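Local coordinates for probable sugar ABC transporter, sugar-binding protein (Streptococcus pneumoniae, PDB 2W7Y), which binds the blood group A-trisaccharide and probably delivers such glycans to a sugar ABC transporter of the pneumococcus, at residues E41-Y46 / T80-D85; F211-G216 / A383-V388. One frame throughout, in Å; residues are numbered along the deposited sequence.

Interactions 1 and 2 lie on opposite sides of the chain's centre, and only the first of them touches fucose and galactose. Interaction 1 is the parallel pairing of strands 39-44 and 76-81, whose continuation through G45 and Y46 contacts both of these sugars directly. Interaction 2 ties helix 207-215 to the turn after strand 383-385 and lies near the glycan: the side chain of T387 is about 7 Å from the bound A2G (2-acetamido-2-deoxy-alpha-D-galactopyranose). The side chain of T387 is about 9 Å from the bound GAL (beta-D-galactopyranose). The contacts do not touch each other: their centres are 29 Å apart and their nearest atoms about 15 Å.

Interaction 1: E41-Y46 / T80-D85; sequences EFYHGY and TPVNGD. With FUC (alpha-L-fucopyranose), chain C; GAL (beta-D-galactopyranose), chain B.
Y43 pairs with T80 and H44 with P81 in parallel register, and the backbone ladder runs from T80 N to F42 O (2.7 Å) and on through H44 N to T80 O, a longer bond. A third bond, V82 N to H44 O at 2.7 Å, nearly follows the C=O direction (171°) and continues the pairing one residue beyond strand 76-81. On one face of the sheet the Y43 side chain runs alongside that of T80, pointing the same way, with CD2 against T80 CB. Y43 CD2 also meets V82 CG2 at 3.8 Å, the methyl lying at the ring edge. Y43 OH gives a weak hydrogen bond to E41 OE2, while the other carboxylate oxygen of E41 forms a salt bridge with K93.

Across the sheet H44 and P81 lie side by side. With its CG set between the backbone N and the carbonyl carbon (chi1 66°), the H44 imidazole is swung over the neighbouring strand, and P81 CA sits above one face, 3.9 Å from the ring centroid, in a CH-pi contact displaced toward the rim. P81 CB approaches H44 NE2 at 3.7 Å. Y63 of helix 54-69 also meets this imidazole.

Past the strand the chain becomes sugar-binding. Fucose O4 comes up to the carbonyl of G45 and donates a 2.7 Å hydrogen bond to G45 O. Fucose C6 lies over the centre of the Y46 ring, while Y46 OH and galactose O1 share a hydrogen bond of 2.6 Å. One short segment thus offers a carbonyl to a hydroxyl, an aromatic face to the fucose methyl and a phenol to the next sugar. This combination of polar and CH-pi recognition is familiar from carbohydrate-binding proteins, here placed at the end of a strand paired in parallel with 76-81 and, on its other side, with 102-104.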
loop_
_atom_site.group_PDB
_atom_site.type_symbol
_atom_site.label_atom_id
_atom_site.label_comp_id
_atom_site.label_asym_id
_atom_site.label_seq_id
_atom_site.Cartn_x
_atom_site.Cartn_y
_atom_site.Cartn_z
ATOM N N GLU A 41 -13.676 15.003 14.757
ATOM C CA GLU A 41 -14.021 13.667 14.272
ATOM C C GLU A 41 -12.870 13.041 13.478
ATOM O O GLU A 41 -12.404 13.610 12.490
ATOM C CB GLU A 41 -15.320 13.707 13.442
ATOM C CG GLU A 41 -15.237 14.504 12.131
ATOM C CD GLU A 41 -16.587 14.743 11.452
ATOM O OE1 GLU A 41 -16.590 15.271 10.311
ATOM O OE2 GLU A 41 -17.635 14.415 12.052
ATOM N N PHE A 42 -12.410 11.873 13.924
ATOM C CA PHE A 42 -11.304 11.183 13.266
ATOM C C PHE A 42 -11.744 9.850 12.666
ATOM O O PHE A 42 -12.095 8.923 13.389
ATOM C CB PHE A 42 -10.106 11.017 14.222
ATOM C CG PHE A 42 -9.087 9.996 13.767
ATOM C CD1 PHE A 42 -8.421 10.137 12.545
ATOM C CD2 PHE A 42 -8.792 8.895 14.562
ATOM C CE1 PHE A 42 -7.483 9.192 12.118
ATOM C CE2 PHE A 42 -7.854 7.946 14.149
ATOM C CZ PHE A 42 -7.195 8.096 12.923
ATOM N N TYR A 43 -11.717 9.767 11.339
ATOM C CA TYR A 43 -12.123 8.556 10.628
ATOM C C TYR A 43 -10.934 7.648 10.307
ATOM O O TYR A 43 -9.921 8.104 9.773
ATOM C CB TYR A 43 -12.919 8.909 9.359
ATOM C CG TYR A 43 -14.193 9.670 9.655
ATOM C CD1 TYR A 43 -14.213 11.065 9.636
ATOM C CD2 TYR A 43 -15.369 8.995 9.987
ATOM C CE1 TYR A 43 -15.372 11.770 9.928
ATOM C CE2 TYR A 43 -16.537 9.693 10.283
ATOM C CZ TYR A 43 -16.532 11.080 10.252
ATOM O OH TYR A 43 -17.686 11.780 10.539
ATOM N N HIS A 44 -11.076 6.367 10.645
ATOM C CA HIS A 44 -10.072 5.331 10.357
ATOM C C HIS A 44 -10.744 4.006 9.970
ATOM O O HIS A 44 -11.945 3.836 10.176
ATOM C CB HIS A 44 -9.147 5.133 11.559
ATOM C CG HIS A 44 -9.833 4.573 12.766
ATOM N ND1 HIS A 44 -10.422 5.369 13.725
ATOM C CD2 HIS A 44 -10.026 3.294 13.168
ATOM C CE1 HIS A 44 -10.949 4.605 14.666
ATOM N NE2 HIS A 44 -10.722 3.342 14.352
ATOM N N GLY A 45 -9.971 3.074 9.413
ATOM C CA GLY A 45 -10.507 1.781 8.989
ATOM C C GLY A 45 -10.197 0.601 9.900
ATOM O O GLY A 45 -10.322 -0.554 9.494
ATOM N N TYR A 46 -9.802 0.884 11.137
ATOM C CA TYR A 46 -9.519 -0.169 12.109
ATOM C C TYR A 46 -10.772 -0.492 12.927
ATOM O O TYR A 46 -10.910 -0.084 14.080
ATOM C CB TYR A 46 -8.331 0.216 12.995
ATOM C CG TYR A 46 -7.040 0.425 12.227
ATOM C CD1 TYR A 46 -6.291 -0.662 11.769
ATOM C CD2 TYR A 46 -6.572 1.706 11.954
ATOM C CE1 TYR A 46 -5.107 -0.471 11.056
ATOM C CE2 TYR A 46 -5.385 1.907 11.245
ATOM C CZ TYR A 46 -4.659 0.814 10.798
ATOM O OH TYR A 46 -3.488 0.999 10.090
ATOM N N THR A 80 -13.684 7.466 14.931
ATOM C CA THR A 80 -14.825 6.790 14.340
ATOM C C THR A 80 -14.323 5.700 13.398
ATOM O O THR A 80 -13.805 6.002 12.319
ATOM C CB THR A 80 -15.746 7.779 13.583
ATOM O OG1 THR A 80 -16.101 8.865 14.449
ATOM C CG2 THR A 80 -17.014 7.087 13.110
ATOM N N PRO A 81 -14.452 4.427 13.819
ATOM C CA PRO A 81 -14.049 3.287 12.993
ATOM C C PRO A 81 -15.019 3.095 11.832
ATOM O O PRO A 81 -16.229 2.982 12.048
ATOM C CB PRO A 81 -14.135 2.094 13.961
ATOM C CG PRO A 81 -14.290 2.688 15.331
ATOM C CD PRO A 81 -14.982 3.992 15.123
ATOM N N VAL A 82 -14.486 3.068 10.616
ATOM C CA VAL A 82 -15.305 2.954 9.415
ATOM C C VAL A 82 -15.299 1.527 8.872
ATOM O O VAL A 82 -14.243 0.978 8.546
ATOM C CB VAL A 82 -14.848 3.950 8.313
ATOM C CG1 VAL A 82 -15.603 3.705 7.016
ATOM C CG2 VAL A 82 -15.030 5.393 8.784
ATOM N N ASN A 83 -16.487 0.934 8.793
ATOM C CA ASN A 83 -16.664 -0.374 8.176
ATOM C C ASN A 83 -17.107 -0.176 6.731
ATOM O O ASN A 83 -18.259 0.185 6.464
ATOM C CB ASN A 83 -17.676 -1.215 8.964
ATOM C CG ASN A 83 -17.708 -2.676 8.525
ATOM O OD1 ASN A 83 -18.703 -3.371 8.740
ATOM N ND2 ASN A 83 -16.620 -3.151 7.920
ATOM N N GLY A 84 -16.177 -0.394 5.806
ATOM C CA GLY A 84 -16.405 -0.119 4.393
ATOM C C GLY A 84 -15.328 0.779 3.819
ATOM O O GLY A 84 -14.231 0.875 4.369
ATOM N N ASP A 85 -15.645 1.451 2.717
ATOM C CA ASP A 85 -14.657 2.250 2.006
ATOM C C ASP A 85 -14.382 3.583 2.694
ATOM O O ASP A 85 -15.300 4.372 2.924
ATOM C CB ASP A 85 -15.089 2.477 0.554
ATOM C CG ASP A 85 -13.913 2.489 -0.410
ATOM O OD1 ASP A 85 -12.801 2.906 -0.017
ATOM O OD2 ASP A 85 -14.104 2.068 -1.569
HETATM C C1 FUC C . -6.064 -1.283 5.274
HETATM C C2 FUC C . -7.143 -2.362 5.392
HETATM C C3 FUC C . -7.409 -2.663 6.868
HETATM C C4 FUC C . -7.830 -1.384 7.592
HETATM C C5 FUC C . -6.761 -0.306 7.379
HETATM C C6 FUC C . -7.160 1.043 7.969
HETATM O O2 FUC C . -6.715 -3.528 4.733
HETATM O O3 FUC C . -8.375 -3.682 7.019
HETATM O O4 FUC C . -9.083 -0.936 7.110
HETATM O O5 FUC C . -6.452 -0.126 6.004
HETATM C C1 GAL B . -2.917 -0.947 6.813
HETATM C C2 GAL B . -3.695 -0.936 5.496
HETATM C C3 GAL B . -2.790 -1.332 4.327
HETATM C C4 GAL B . -1.464 -0.562 4.342
HETATM C C5 GAL B . -0.818 -0.707 5.727
HETATM C C6 GAL B . 0.524 0.013 5.872
HETATM O O1 GAL B . -3.694 -0.318 7.806
HETATM O O2 GAL B . -4.770 -1.845 5.616
HETATM O O3 GAL B . -3.471 -1.145 3.107
HETATM O O4 GAL B . -1.714 0.787 4.022
HETATM O O5 GAL B . -1.708 -0.224 6.715
HETATM O O6 GAL B . 1.253 -0.580 6.931
#

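Interaction 2: F211-G216 / A383-V388; sequences FNTVLG and AVVPTV
N212 turns its carboxamide from helix 207-215 toward the chain that leaves strand 383-385, and both ends of the amide are used there. N212 ND2 donates to P386 O at 2.9 Å, the acceptor tilted 18° out of the amide plane. N212 OD1 receives V388 N at 3.0 Å, but this donor stands further out, 35° from the carbonyl plane. The side chain reaches across because CG is anti to the backbone N (chi1 -150°), and the two bonds together fix which end of the amide faces which partner. T387 CA also comes within 3.2 Å of N212 OD1, between the two bonded residues.

Apolar groups pack round this bridge. V385 and N212 run antiparallel past one another, with V385 CG2 beside N212 ND2 at 3.6 Å. The other methyl, V385 CG1, lies directly against the backbone CA of G216, 3.8 Å away. Farther along, V388 CG2 passes N212 OD1 at 3.8 Å and meets F211 more loosely, at the edge of its ring. The F211 ring also meets F239 edge-to-face.

Beyond the amide, T387 is the N-cap of helix 388-392: its OG1 accepts a hydrogen bond from D390 N. V385 belongs to strand 383-385, paired in parallel with strand 302-306, so the bridged turn joins a sheet edge to a helix start. By gripping a carbonyl and an amide N on either side of T387, N212 takes up two backbone polar groups in a buried contact. The implied result is a well-defined path for the turn that carries T387, whose side chain lies about 7 Å from the bound A2G (2-acetamido-2-deoxy-alpha-D-galactopyranose).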
loop_
_atom_site.group_PDB
_atom_site.type_symbol
_atom_site.label_atom_id
_atom_site.label_comp_id
_atom_site.label_asym_id
_atom_site.label_seq_id
_atom_site.Cartn_x
_atom_site.Cartn_y
_atom_site.Cartn_z
ATOM N N PHE A 211 2.128 -4.885 -12.294
ATOM C CA PHE A 211 2.265 -3.790 -13.265
ATOM C C PHE A 211 3.217 -2.702 -12.754
ATOM O O PHE A 211 4.104 -2.256 -13.483
ATOM C CB PHE A 211 0.895 -3.182 -13.606
ATOM C CG PHE A 211 0.966 -1.962 -14.505
ATOM C CD1 PHE A 211 1.148 -2.098 -15.882
ATOM C CD2 PHE A 211 0.840 -0.678 -13.972
ATOM C CE1 PHE A 211 1.215 -0.967 -16.713
ATOM C CE2 PHE A 211 0.901 0.452 -14.791
ATOM C CZ PHE A 211 1.088 0.309 -16.164
ATOM N N ASN A 212 3.012 -2.289 -11.505
ATOM C CA ASN A 212 3.816 -1.267 -10.843
ATOM C C ASN A 212 5.304 -1.593 -10.867
ATOM O O ASN A 212 6.139 -0.721 -11.128
ATOM C CB ASN A 212 3.359 -1.132 -9.386
ATOM C CG ASN A 212 3.549 0.270 -8.818
ATOM O OD1 ASN A 212 2.751 0.709 -7.996
ATOM N ND2 ASN A 212 4.605 0.964 -9.230
ATOM N N THR A 213 5.623 -2.859 -10.600
ATOM C CA THR A 213 7.010 -3.295 -10.478
ATOM C C THR A 213 7.671 -3.650 -11.810
ATOM O O THR A 213 8.878 -3.451 -11.962
ATOM C CB THR A 213 7.179 -4.445 -9.451
ATOM O OG1 THR A 213 6.262 -5.511 -9.738
ATOM C CG2 THR A 213 6.922 -3.938 -8.046
ATOM N N VAL A 214 6.894 -4.159 -12.767
ATOM C CA VAL A 214 7.449 -4.531 -14.078
ATOM C C VAL A 214 7.756 -3.289 -14.912
ATOM O O VAL A 214 8.656 -3.302 -15.753
ATOM C CB VAL A 214 6.565 -5.566 -14.856
ATOM C CG1 VAL A 214 5.353 -4.905 -15.509
ATOM C CG2 VAL A 214 7.399 -6.307 -15.901
ATOM N N LEU A 215 7.013 -2.216 -14.657
ATOM C CA LEU A 215 7.286 -0.920 -15.255
ATOM C C LEU A 215 8.634 -0.392 -14.750
ATOM O O LEU A 215 9.410 0.174 -15.519
ATOM C CB LEU A 215 6.147 0.057 -14.936
ATOM C CG LEU A 215 5.987 1.344 -15.752
ATOM C CD1 LEU A 215 5.667 1.061 -17.216
ATOM C CD2 LEU A 215 4.903 2.206 -15.135
ATOM N N GLY A 216 8.921 -0.614 -13.469
ATOM C CA GLY A 216 10.187 -0.195 -12.860
ATOM C C GLY A 216 11.410 -1.014 -13.256
ATOM O O GLY A 216 12.466 -0.898 -12.637
ATOM N N ALA A 383 16.093 -1.846 -7.490
ATOM C CA ALA A 383 15.298 -0.682 -7.851
ATOM C C ALA A 383 14.060 -0.627 -6.984
ATOM O O ALA A 383 13.487 -1.658 -6.625
ATOM C CB ALA A 383 14.913 -0.722 -9.325
ATOM N N VAL A 384 13.643 0.584 -6.649
ATOM C CA VAL A 384 12.461 0.765 -5.833
ATOM C C VAL A 384 11.534 1.811 -6.474
ATOM O O VAL A 384 11.992 2.872 -6.923
ATOM C CB VAL A 384 12.860 1.055 -4.352
ATOM C CG1 VAL A 384 12.697 2.530 -3.969
ATOM C CG2 VAL A 384 12.124 0.119 -3.407
ATOM N N VAL A 385 10.245 1.475 -6.554
ATOM C CA VAL A 385 9.228 2.334 -7.171
ATOM C C VAL A 385 8.149 2.780 -6.169
ATOM O O VAL A 385 7.917 2.098 -5.171
ATOM C CB VAL A 385 8.546 1.654 -8.412
ATOM C CG1 VAL A 385 9.541 1.466 -9.550
ATOM C CG2 VAL A 385 7.888 0.328 -8.038
ATOM N N PRO A 386 7.506 3.943 -6.418
ATOM C CA PRO A 386 6.344 4.318 -5.617
ATOM C C PRO A 386 5.077 3.661 -6.174
ATOM O O PRO A 386 5.104 3.100 -7.271
ATOM C CB PRO A 386 6.282 5.838 -5.784
ATOM C CG PRO A 386 6.839 6.085 -7.143
ATOM C CD PRO A 386 7.830 4.972 -7.428
ATOM N N THR A 387 3.980 3.722 -5.430
ATOM C CA THR A 387 2.725 3.143 -5.910
ATOM C C THR A 387 2.101 4.043 -6.967
ATOM O O THR A 387 2.182 5.276 -6.872
ATOM C CB THR A 387 1.694 2.929 -4.786
ATOM O OG1 THR A 387 1.488 4.165 -4.091
ATOM C CG2 THR A 387 2.154 1.861 -3.813
ATOM N N VAL A 388 1.492 3.414 -7.973
ATOM C CA VAL A 388 0.676 4.103 -8.977
ATOM C C VAL A 388 -0.281 5.098 -8.309
ATOM O O VAL A 388 -0.431 6.232 -8.774
ATOM C CB VAL A 388 -0.121 3.086 -9.853
ATOM C CG1 VAL A 388 -1.268 3.765 -10.602
ATOM C CG2 VAL A 388 0.809 2.366 -10.828
#